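Long-range contacts in mutual gliding-motility protein MglA (PDB 6H17), which binds GTP, acts as a GTPase and serves as an intracellular switch coordinating adventurous and social gliding motility, controlling gliding speed and direction: residues 136-141 with 157-162; 58-63 with 74-79. All blocks are in the same frame, centred on the assembly; numbering follows the deposited sequence.

Contact 1: residues 136-141 with 157-162. With GSP (5'-guanosine-diphosphate-monothiophosphate), chain C.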
ATOM      1  N   TYR A 136      -4.984   1.286  -7.627  1.00 14.06           N
ATOM      2  CA  TYR A 136      -4.053   2.254  -7.052  1.00 13.64           C
ATOM      3  C   TYR A 136      -4.830   3.343  -6.337  1.00 13.90           C
ATOM      4  O   TYR A 136      -5.738   3.949  -6.909  1.00 14.21           O
ATOM      5  CB  TYR A 136      -3.182   2.836  -8.177  1.00 15.28           C
ATOM      6  CG  TYR A 136      -2.366   4.046  -7.793  1.00 14.91           C
ATOM      7  CD1 TYR A 136      -1.677   4.083  -6.604  1.00 17.05           C
ATOM      8  CD2 TYR A 136      -2.286   5.154  -8.630  1.00 16.84           C
ATOM      9  CE1 TYR A 136      -0.946   5.191  -6.225  1.00 19.52           C
ATOM     10  CE2 TYR A 136      -1.541   6.274  -8.268  1.00 18.43           C
ATOM     11  CZ  TYR A 136      -0.880   6.274  -7.057  1.00 18.11           C
ATOM     12  OH  TYR A 136      -0.130   7.356  -6.636  1.00 19.38           O
ATOM     13  N   VAL A 137      -4.468   3.587  -5.086  1.00 12.10           N
ATOM     14  CA  VAL A 137      -5.068   4.618  -4.244  1.00 11.92           C
ATOM     15  C   VAL A 137      -3.939   5.402  -3.611  1.00 12.04           C
ATOM     16  O   VAL A 137      -2.892   4.834  -3.275  1.00 12.72           O
ATOM     17  CB  VAL A 137      -5.966   3.992  -3.163  1.00 13.67           C
ATOM     18  CG1 VAL A 137      -6.494   5.032  -2.177  1.00 20.09           C
ATOM     19  CG2 VAL A 137      -7.114   3.205  -3.820  1.00 16.79           C
ATOM     20  N   ILE A 138      -4.138   6.696  -3.446  1.00 11.26           N
ATOM     21  CA  ILE A 138      -3.153   7.561  -2.800  1.00 11.40           C
ATOM     22  C   ILE A 138      -3.693   8.065  -1.466  1.00 10.31           C
ATOM     23  O   ILE A 138      -4.873   8.434  -1.348  1.00 12.52           O
ATOM     24  CB  ILE A 138      -2.696   8.719  -3.714  1.00 11.94           C
ATOM     25  CG1 ILE A 138      -1.491   9.438  -3.074  1.00 12.21           C
ATOM     26  CG2 ILE A 138      -3.812   9.682  -4.025  1.00 13.66           C
ATOM     27  CD1 ILE A 138      -0.648  10.233  -4.095  1.00 14.63           C
ATOM     28  N   GLN A 139      -2.824   8.087  -0.468  1.00 11.22           N
ATOM     29  CA  GLN A 139      -3.140   8.563   0.868  1.00 10.48           C
ATOM     30  C   GLN A 139      -2.274   9.761   1.203  1.00 11.10           C
ATOM     31  O   GLN A 139      -1.045   9.695   1.086  1.00 11.76           O
ATOM     32  CB  GLN A 139      -2.889   7.445   1.873  1.00 10.66           C
ATOM     33  CG  GLN A 139      -3.274   7.814   3.295  1.00 11.51           C
ATOM     34  CD  GLN A 139      -2.901   6.753   4.287  1.00 10.84           C
ATOM     35  OE1 GLN A 139      -1.824   6.791   4.878  1.00 10.97           O
ATOM     36  NE2 GLN A 139      -3.797   5.779   4.482  1.00 11.73           N
ATOM     37  N   TYR A 140      -2.900  10.847   1.630  1.00 10.40           N
ATOM     38  CA  TYR A 140      -2.185  12.031   2.099  1.00 11.13           C
ATOM     39  C   TYR A 140      -2.124  11.930   3.617  1.00 10.15           C
ATOM     40  O   TYR A 140      -3.051  12.337   4.316  1.00 11.12           O
ATOM     41  CB  TYR A 140      -2.873  13.311   1.647  1.00 13.01           C
ATOM     42  CG  TYR A 140      -3.165  13.390   0.159  1.00 12.05           C
ATOM     43  CD1 TYR A 140      -2.254  12.929  -0.795  1.00 13.10           C
ATOM     44  CD2 TYR A 140      -4.368  13.908  -0.297  1.00 14.59           C
ATOM     45  CE1 TYR A 140      -2.542  13.014  -2.163  1.00 14.50           C
ATOM     46  CE2 TYR A 140      -4.657  13.987  -1.645  1.00 14.89           C
ATOM     47  CZ  TYR A 140      -3.734  13.533  -2.564  1.00 13.66           C
ATOM     48  OH  TYR A 140      -4.001  13.593  -3.926  1.00 16.15           O
ATOM     49  N   ASN A 141      -1.034  11.364   4.119  1.00 11.16           N
ATOM     50  CA  ASN A 141      -0.894  11.071   5.540  1.00 11.07           C
ATOM     51  C   ASN A 141      -0.283  12.256   6.274  1.00 10.64           C
ATOM     52  O   ASN A 141       0.235  13.208   5.683  1.00 11.31           O
ATOM     53  CB  ASN A 141      -0.068   9.791   5.723  1.00 10.75           C
ATOM     54  CG  ASN A 141      -0.126   9.248   7.118  1.00 10.93           C
ATOM     55  OD1 ASN A 141      -1.173   9.304   7.779  1.00 11.23           O
ATOM     56  ND2 ASN A 141       0.994   8.734   7.601  1.00 10.58           N
ATOM     57  N   ALA A 157       0.038  18.200  -6.839  1.00 15.42           N
ATOM     58  CA  ALA A 157       1.411  17.739  -6.956  1.00 14.32           C
ATOM     59  C   ALA A 157       1.514  16.251  -7.268  1.00 15.56           C
ATOM     60  O   ALA A 157       2.446  15.836  -7.957  1.00 16.80           O
ATOM     61  CB  ALA A 157       2.158  18.016  -5.655  1.00 16.98           C
ATOM     62  N   LEU A 158       0.602  15.421  -6.738  1.00 14.47           N
ATOM     63  CA  LEU A 158       0.805  13.979  -6.706  1.00 14.66           C
ATOM     64  C   LEU A 158      -0.313  13.158  -7.328  1.00 16.14           C
ATOM     65  O   LEU A 158      -0.151  11.936  -7.427  1.00 17.97           O
ATOM     66  CB  LEU A 158       0.990  13.493  -5.256  1.00 14.08           C
ATOM     67  CG  LEU A 158       2.178  14.085  -4.509  1.00 14.66           C
ATOM     68  CD1 LEU A 158       2.087  13.746  -3.021  1.00 17.11           C
ATOM     69  CD2 LEU A 158       3.512  13.634  -5.074  1.00 16.35           C
ATOM     70  N   ASN A 159      -1.437  13.754  -7.708  1.00 15.20           N
ATOM     71  CA  ASN A 159      -2.585  12.988  -8.191  1.00 15.24           C
ATOM     72  C   ASN A 159      -3.129  13.602  -9.471  1.00 17.86           C
ATOM     73  O   ASN A 159      -4.264  14.057  -9.542  1.00 21.84           O
ATOM     74  CB  ASN A 159      -3.685  12.888  -7.138  1.00 16.07           C
ATOM     75  CG  ASN A 159      -4.746  11.875  -7.503  1.00 17.13           C
ATOM     76  OD1 ASN A 159      -4.608  11.125  -8.475  1.00 19.16           O
ATOM     77  ND2 ASN A 159      -5.810  11.840  -6.724  1.00 16.53           N
ATOM     78  N   HIS A 160      -2.310  13.567 -10.517  1.00 20.43           N
ATOM     79  CA  HIS A 160      -2.675  14.214 -11.768  1.00 21.27           C
ATOM     80  C   HIS A 160      -3.811  13.494 -12.479  1.00 24.72           C
ATOM     81  O   HIS A 160      -4.543  14.123 -13.257  1.00 29.63           O
ATOM     82  CB  HIS A 160      -1.443  14.286 -12.677  1.00 22.85           C
ATOM     83  CG  HIS A 160      -0.325  15.111 -12.114  1.00 25.37           C
ATOM     84  ND1 HIS A 160       0.945  15.111 -12.652  1.00 31.24           N
ATOM     85  CD2 HIS A 160      -0.289  15.964 -11.063  1.00 25.98           C
ATOM     86  CE1 HIS A 160       1.715  15.928 -11.954  1.00 29.25           C
ATOM     87  NE2 HIS A 160       0.989  16.461 -10.987  1.00 26.71           N
ATOM     88  N   ARG A 161      -3.976  12.195 -12.240  1.00 22.38           N
ATOM     89  CA  ARG A 161      -5.006  11.402 -12.894  1.00 22.42           C
ATOM     90  C   ARG A 161      -6.275  11.244 -12.064  1.00 24.07           C
ATOM     91  O   ARG A 161      -7.163  10.477 -12.454  1.00 25.07           O
ATOM     92  CB  ARG A 161      -4.471  10.013 -13.238  1.00 29.10           C
ATOM     93  CG  ARG A 161      -3.395   9.967 -14.310  1.00 37.32           C
ATOM     94  CD  ARG A 161      -3.156   8.528 -14.776  1.00 49.43           C
ATOM     95  NE  ARG A 161      -1.973   7.901 -14.179  1.00 57.87           N
ATOM     96  CZ  ARG A 161      -1.920   7.377 -12.954  1.00 61.44           C
ATOM     97  NH1 ARG A 161      -2.975   7.407 -12.152  1.00 57.09           N
ATOM     98  NH2 ARG A 161      -0.795   6.826 -12.522  1.00 67.09           N
ATOM     99  N   ASN A 162      -6.367  11.925 -10.923  1.00 22.64           N
ATOM    100  CA  ASN A 162      -7.555  11.892 -10.066  1.00 23.17           C
ATOM    101  C   ASN A 162      -8.010  10.469  -9.760  1.00 25.82           C
ATOM    102  O   ASN A 162      -9.187  10.113  -9.854  1.00 25.53           O
ATOM    103  CB  ASN A 162      -8.678  12.756 -10.638  1.00 37.27           C
ATOM    104  CG  ASN A 162      -8.371  14.241 -10.528  1.00 51.22           C
ATOM    105  OD1 ASN A 162      -8.391  14.810  -9.434  1.00 52.92           O
ATOM    106  ND2 ASN A 162      -8.071  14.870 -11.657  1.00 55.54           N
TER
HETATM  107  PG  GSP C 302      10.096   3.181   6.410  1.00 12.13           P
HETATM  108  O3B GSP C 302       8.924   4.135   7.088  1.00 11.42           O
HETATM  109  S1G GSP C 302      11.728   3.994   6.849  1.00 14.65           S
HETATM  110  O2G GSP C 302       9.866   1.772   6.994  1.00 14.69           O
HETATM  111  O3G GSP C 302       9.790   3.175   4.909  1.00 13.52           O
HETATM  112  PB  GSP C 302       7.359   3.945   7.245  1.00 11.11           P
HETATM  113  O1B GSP C 302       6.649   4.539   6.087  1.00 10.39           O
HETATM  114  O2B GSP C 302       7.029   2.537   7.563  1.00 11.13           O
HETATM  115  PA  GSP C 302       6.400   4.553   9.908  1.00 12.17           P
HETATM  116  O1A GSP C 302       5.043   4.069   9.706  1.00 12.44           O
HETATM  117  O2A GSP C 302       7.314   3.735  10.711  1.00 14.33           O
HETATM  118  O3A GSP C 302       7.080   4.900   8.513  1.00 11.27           O
HETATM  119  O5' GSP C 302       6.256   6.024  10.511  1.00 12.22           O
HETATM  120  C5' GSP C 302       7.409   6.810  10.767  1.00 13.11           C
HETATM  121  C4' GSP C 302       7.130   7.810  11.883  1.00 14.77           C
HETATM  122  O4' GSP C 302       6.079   8.708  11.473  1.00 14.17           O
HETATM  123  C3' GSP C 302       6.653   7.138  13.143  1.00 14.90           C
HETATM  124  O3' GSP C 302       7.203   7.800  14.271  1.00 23.55           O
HETATM  125  C2' GSP C 302       5.135   7.308  13.146  1.00 15.24           C
HETATM  126  O2' GSP C 302       4.530   7.321  14.405  1.00 16.83           O
HETATM  127  C1' GSP C 302       5.031   8.662  12.428  1.00 12.82           C
HETATM  128  N9  GSP C 302       3.757   8.889  11.757  1.00 12.11           N
HETATM  129  C8  GSP C 302       3.163   8.045  10.871  1.00 11.63           C
HETATM  130  N7  GSP C 302       1.995   8.576  10.454  1.00 11.28           N
HETATM  131  C5  GSP C 302       1.854   9.780  11.093  1.00 10.46           C
HETATM  132  C6  GSP C 302       0.854  10.751  11.071  1.00 11.70           C
HETATM  133  O6  GSP C 302      -0.191  10.699  10.380  1.00 11.84           O
HETATM  134  N1  GSP C 302       1.053  11.831  11.873  1.00 10.71           N
HETATM  135  C2  GSP C 302       2.172  11.988  12.650  1.00 11.78           C
HETATM  136  N2  GSP C 302       2.292  13.078  13.387  1.00 12.55           N
HETATM  137  N3  GSP C 302       3.152  11.056  12.694  1.00 11.81           N
HETATM  138  C4  GSP C 302       2.955   9.976  11.915  1.00 11.48           C
HETATM  139  O   HOH W   1      -0.309   9.447  -8.455  1.00 22.95           O
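Ile138, in the middle of strand 136-141, lies nearest to Asn159, with 7.7 Å between their CA atoms, and the touching parts of the two segments run 141° apart. Asn159 is where the chain leaves helix 151-158 and enters a type I turn to Asn162. No direct hydrogen bond joins the segments. With chi1 near -170° putting CG1 anti to the backbone N and an extended chi2 beyond it, Ile138 brings CD1 to 3.8 Å from Leu158 CB, the two side chains crossing at about a right angle. At the C-terminal end of the helix the Leu158 carbonyl is met through water: one molecule donates to Leu158 O at 2.7 Å and is hydrogen-bonded to Tyr136 OH at 2.8 Å, lying in the plane of that ring at its edge. Tyr140 OH rests 3.3 Å from Asn159 CB, the ring and amide planes 63° apart. Both polar ends converge on Glu165, whose OE1 is hydrogen-bonded to Tyr140 OH and to Asn159 ND2, the latter also bonded to Ile163 O. At the strand's far end Asn141, first residue of an NKxD guanine-recognition motif, gives its ND2 to N7 of the nucleotide at 3.0 Å. The contact thus joins strand and helix of a beta-alpha-beta unit completed by strand 165-167, with Met114 of helix 110-125 and Ala103 of strand 98-104 touching Leu158.

Contact 2: residues 58-63 with 74-79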
ATOM      1  N   ASP A  58       6.895  -5.064   6.455  1.00 13.51           N
ATOM      2  CA  ASP A  58       5.796  -5.681   7.178  1.00 12.26           C
ATOM      3  C   ASP A  58       4.964  -6.558   6.266  1.00 12.10           C
ATOM      4  O   ASP A  58       4.896  -6.343   5.060  1.00 13.24           O
ATOM      5  CB  ASP A  58       4.865  -4.597   7.737  1.00 13.74           C
ATOM      6  CG  ASP A  58       5.611  -3.545   8.482  1.00 15.69           C
ATOM      7  OD1 ASP A  58       6.088  -3.839   9.600  1.00 16.62           O
ATOM      8  OD2 ASP A  58       5.774  -2.418   7.939  1.00 14.52           O
ATOM      9  N   PHE A  59       4.300  -7.538   6.891  1.00 12.42           N
ATOM     10  CA  PHE A  59       3.382  -8.469   6.247  1.00 13.11           C
ATOM     11  C   PHE A  59       2.166  -8.674   7.138  1.00 12.40           C
ATOM     12  O   PHE A  59       2.302  -8.910   8.344  1.00 12.85           O
ATOM     13  CB  PHE A  59       4.083  -9.822   6.012  1.00 14.28           C
ATOM     14  CG  PHE A  59       3.167 -10.911   5.485  1.00 14.73           C
ATOM     15  CD1 PHE A  59       2.924 -11.026   4.129  1.00 16.16           C
ATOM     16  CD2 PHE A  59       2.543 -11.814   6.341  1.00 15.83           C
ATOM     17  CE1 PHE A  59       2.085 -12.035   3.638  1.00 18.33           C
ATOM     18  CE2 PHE A  59       1.701 -12.822   5.846  1.00 18.72           C
ATOM     19  CZ  PHE A  59       1.480 -12.927   4.509  1.00 20.25           C
ATOM     20  N   LEU A  60       0.977  -8.592   6.532  1.00 11.87           N
ATOM     21  CA  LEU A  60      -0.264  -8.763   7.285  1.00 12.98           C
ATOM     22  C   LEU A  60      -1.329  -9.391   6.394  1.00 13.75           C
ATOM     23  O   LEU A  60      -1.752  -8.774   5.407  1.00 12.73           O
ATOM     24  CB  LEU A  60      -0.785  -7.415   7.782  1.00 13.03           C
ATOM     25  CG  LEU A  60      -2.185  -7.392   8.406  1.00 14.18           C
ATOM     26  CD1 LEU A  60      -2.278  -8.327   9.596  1.00 16.03           C
ATOM     27  CD2 LEU A  60      -2.527  -5.973   8.845  1.00 15.32           C
ATOM     28  N   PRO A  61      -1.778 -10.617   6.696  1.00 13.50           N
ATOM     29  CA  PRO A  61      -2.870 -11.221   5.919  1.00 13.85           C
ATOM     30  C   PRO A  61      -4.236 -10.895   6.494  1.00 15.00           C
ATOM     31  O   PRO A  61      -4.425 -10.852   7.711  1.00 16.38           O
ATOM     32  CB  PRO A  61      -2.575 -12.721   6.032  1.00 17.30           C
ATOM     33  CG  PRO A  61      -1.821 -12.895   7.277  1.00 18.80           C
ATOM     34  CD  PRO A  61      -1.187 -11.568   7.656  1.00 14.71           C
ATOM     35  N   LEU A  62      -5.201 -10.660   5.599  1.00 14.63           N
ATOM     36  CA  LEU A  62      -6.530 -10.238   5.987  1.00 16.34           C
ATOM     37  C   LEU A  62      -7.583 -10.854   5.084  1.00 15.72           C
ATOM     38  O   LEU A  62      -7.332 -11.126   3.905  1.00 16.85           O
ATOM     39  CB  LEU A  62      -6.715  -8.711   5.812  1.00 18.02           C
ATOM     40  CG  LEU A  62      -5.829  -7.785   6.615  1.00 16.44           C
ATOM     41  CD1 LEU A  62      -6.043  -6.341   6.175  1.00 17.31           C
ATOM     42  CD2 LEU A  62      -6.128  -7.907   8.097  1.00 17.65           C
ATOM     43  N   SER A  63      -8.775 -11.000   5.634  1.00 16.60           N
ATOM     44  CA  SER A  63      -9.970 -11.306   4.859  0.68 18.93           C
ATOM     45  C   SER A  63     -10.740 -10.011   4.656  1.00 23.45           C
ATOM     46  O   SER A  63     -11.076  -9.321   5.627  1.00 24.58           O
ATOM     47  CB  SER A  63     -10.843 -12.328   5.574  0.68 21.48           C
ATOM     48  OG  SER A  63     -10.146 -13.547   5.768  0.68 24.46           O
ATOM     49  N   PHE A  74      -6.174 -11.298   1.316  1.00 14.35           N
ATOM     50  CA  PHE A  74      -5.304 -10.190   0.953  1.00 14.83           C
ATOM     51  C   PHE A  74      -4.060 -10.218   1.824  1.00 14.96           C
ATOM     52  O   PHE A  74      -4.157 -10.345   3.053  1.00 18.08           O
ATOM     53  CB  PHE A  74      -6.042  -8.867   1.133  1.00 16.04           C
ATOM     54  CG  PHE A  74      -7.048  -8.589   0.059  1.00 16.88           C
ATOM     55  CD1 PHE A  74      -6.759  -7.707  -0.967  1.00 18.10           C
ATOM     56  CD2 PHE A  74      -8.275  -9.233   0.060  1.00 17.91           C
ATOM     57  CE1 PHE A  74      -7.674  -7.465  -1.967  1.00 20.06           C
ATOM     58  CE2 PHE A  74      -9.194  -8.977  -0.947  1.00 18.18           C
ATOM     59  CZ  PHE A  74      -8.890  -8.098  -1.947  1.00 20.12           C
ATOM     60  N   HIS A  75      -2.899 -10.086   1.194  1.00 13.26           N
ATOM     61  CA  HIS A  75      -1.613 -10.032   1.883  1.00 14.12           C
ATOM     62  C   HIS A  75      -1.071  -8.627   1.703  1.00 12.83           C
ATOM     63  O   HIS A  75      -0.729  -8.230   0.589  1.00 13.25           O
ATOM     64  CB  HIS A  75      -0.668 -11.083   1.328  1.00 17.56           C
ATOM     65  CG  HIS A  75      -1.143 -12.481   1.576  1.00 18.45           C
ATOM     66  ND1 HIS A  75      -0.636 -13.571   0.907  1.00 33.46           N
ATOM     67  CD2 HIS A  75      -2.071 -12.965   2.438  1.00 26.62           C
ATOM     68  CE1 HIS A  75      -1.242 -14.668   1.335  1.00 24.14           C
ATOM     69  NE2 HIS A  75      -2.110 -14.332   2.267  1.00 23.69           N
ATOM     70  N   LEU A  76      -1.046  -7.876   2.787  1.00 13.36           N
ATOM     71  CA  LEU A  76      -0.538  -6.514   2.783  1.00 12.14           C
ATOM     72  C   LEU A  76       0.942  -6.512   3.114  1.00 11.84           C
ATOM     73  O   LEU A  76       1.382  -7.181   4.062  1.00 13.06           O
ATOM     74  CB  LEU A  76      -1.252  -5.667   3.826  1.00 12.42           C
ATOM     75  CG  LEU A  76      -2.651  -5.165   3.478  1.00 19.12           C
ATOM     76  CD1 LEU A  76      -3.570  -6.202   2.929  1.00 24.68           C
ATOM     77  CD2 LEU A  76      -3.277  -4.455   4.703  1.00 16.66           C
ATOM     78  N   TYR A  77       1.712  -5.748   2.326  1.00 11.99           N
ATOM     79  CA  TYR A  77       3.137  -5.560   2.525  1.00 11.20           C
ATOM     80  C   TYR A  77       3.441  -4.073   2.588  1.00 12.25           C
ATOM     81  O   TYR A  77       2.781  -3.271   1.923  1.00 13.20           O
ATOM     82  CB  TYR A  77       3.946  -6.116   1.341  1.00 13.19           C
ATOM     83  CG  TYR A  77       3.998  -7.632   1.225  1.00 13.34           C
ATOM     84  CD1 TYR A  77       5.133  -8.312   1.620  1.00 17.87           C
ATOM     85  CD2 TYR A  77       2.934  -8.369   0.727  1.00 14.72           C
ATOM     86  CE1 TYR A  77       5.217  -9.688   1.510  1.00 22.18           C
ATOM     87  CE2 TYR A  77       3.012  -9.773   0.619  1.00 15.18           C
ATOM     88  CZ  TYR A  77       4.160 -10.390   1.016  1.00 18.41           C
ATOM     89  OH  TYR A  77       4.262 -11.767   0.941  1.00 22.21           O
ATOM     90  N   THR A  78       4.448  -3.717   3.363  1.00 11.20           N
ATOM     91  CA  THR A  78       5.105  -2.426   3.180  1.00 11.76           C
ATOM     92  C   THR A  78       6.472  -2.654   2.562  1.00 11.63           C
ATOM     93  O   THR A  78       6.911  -3.793   2.375  1.00 13.13           O
ATOM     94  CB  THR A  78       5.250  -1.666   4.500  1.00 11.61           C
ATOM     95  OG1 THR A  78       6.195  -2.337   5.342  1.00 12.46           O
ATOM     96  CG2 THR A  78       3.923  -1.517   5.200  1.00 11.33           C
ATOM     97  N   VAL A  79       7.134  -1.551   2.222  1.00 11.41           N
ATOM     98  CA  VAL A  79       8.489  -1.588   1.688  1.00 12.95           C
ATOM     99  C   VAL A  79       9.358  -0.669   2.530  1.00 13.36           C
ATOM    100  O   VAL A  79       8.840   0.212   3.239  1.00 13.91           O
ATOM    101  CB  VAL A  79       8.545  -1.138   0.209  1.00 12.37           C
ATOM    102  CG1 VAL A  79       7.588  -1.957  -0.646  1.00 14.26           C
ATOM    103  CG2 VAL A  79       8.269   0.347   0.064  1.00 14.65           C
TER
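Asp58 OD2 is gripped by two hydroxyls, Thr78 OG1, which donates to it at 2.6 Å, and Thr26 OG1 of the P-loop region. The Thr78 hydroxyl comes to the anti side of the carboxylate, 34° out of its plane. This pin closes one end of the antiparallel hairpin of strands 52-62 and 71-78, which corresponds to the interswitch of Arf-family GTPases; the magnesium ion lies about 4 Å from the Asp58 side chain. Along the hairpin, Leu60 with Leu76 and Leu62 with Phe74 form hydrogen-bonded pairs, Leu62 N reaching Phe74 O at 2.8 Å. Pro61 sits opposite His75 in a non-hydrogen-bonded pair, a position whose N-H would not face this strand; its CA makes a C-H...O contact with Phe74 O, as Phe59 CA does with Leu76 O.

On the face of Phe59 and His75 the rings cluster. Phe59 has CG anti to the backbone N (chi1 174°), and its ring lies alongside Tyr77; its edge meets the face of Tyr77 in an offset edge-to-face pair, planes 72° apart, CD1 standing 3.4 Å from Tyr77 CZ and offset toward the rim. Its CZ lies over one face of the His75 imidazole, while Pro61 CB reaches His75 CD2 at 3.6 Å. The Tyr77 ring also makes a cation-pi contact with Lys14 of the adjoining strand 10-18; an alanine here would probably leave the Phe59 edge without the face it meets and the lysine without its aromatic partner. The other face carries Leu60, Leu62, Phe74 and Leu76, covered partly by helix 176-193 through Leu180, which touches both Leu62 and Leu76. There Leu62 CD1 meets Leu76 CD2 at 3.7 Å, the two leucines crossing at about a right angle.

The two contacts show how one sheet can serve different ends of a nucleotide. Contact 2 comes first along the chain and is complete before contact 1 begins; their centres lie 21 Å apart, on opposite sides of the chain's centre, and their nearest atoms are about 10 Å apart. Strand 71-78 of contact 2 pairs with strand 10-18, which pairs in turn with strand 98-104, and that with strand 136-141 of contact 1. Contact 1 therefore carries the strand that reaches the guanine base, whereas contact 2 lies beside the magnesium ion, in the hairpin that runs into the Val79 to Gly81 loop, where Gly81 N is hydrogen-bonded to the nucleotide.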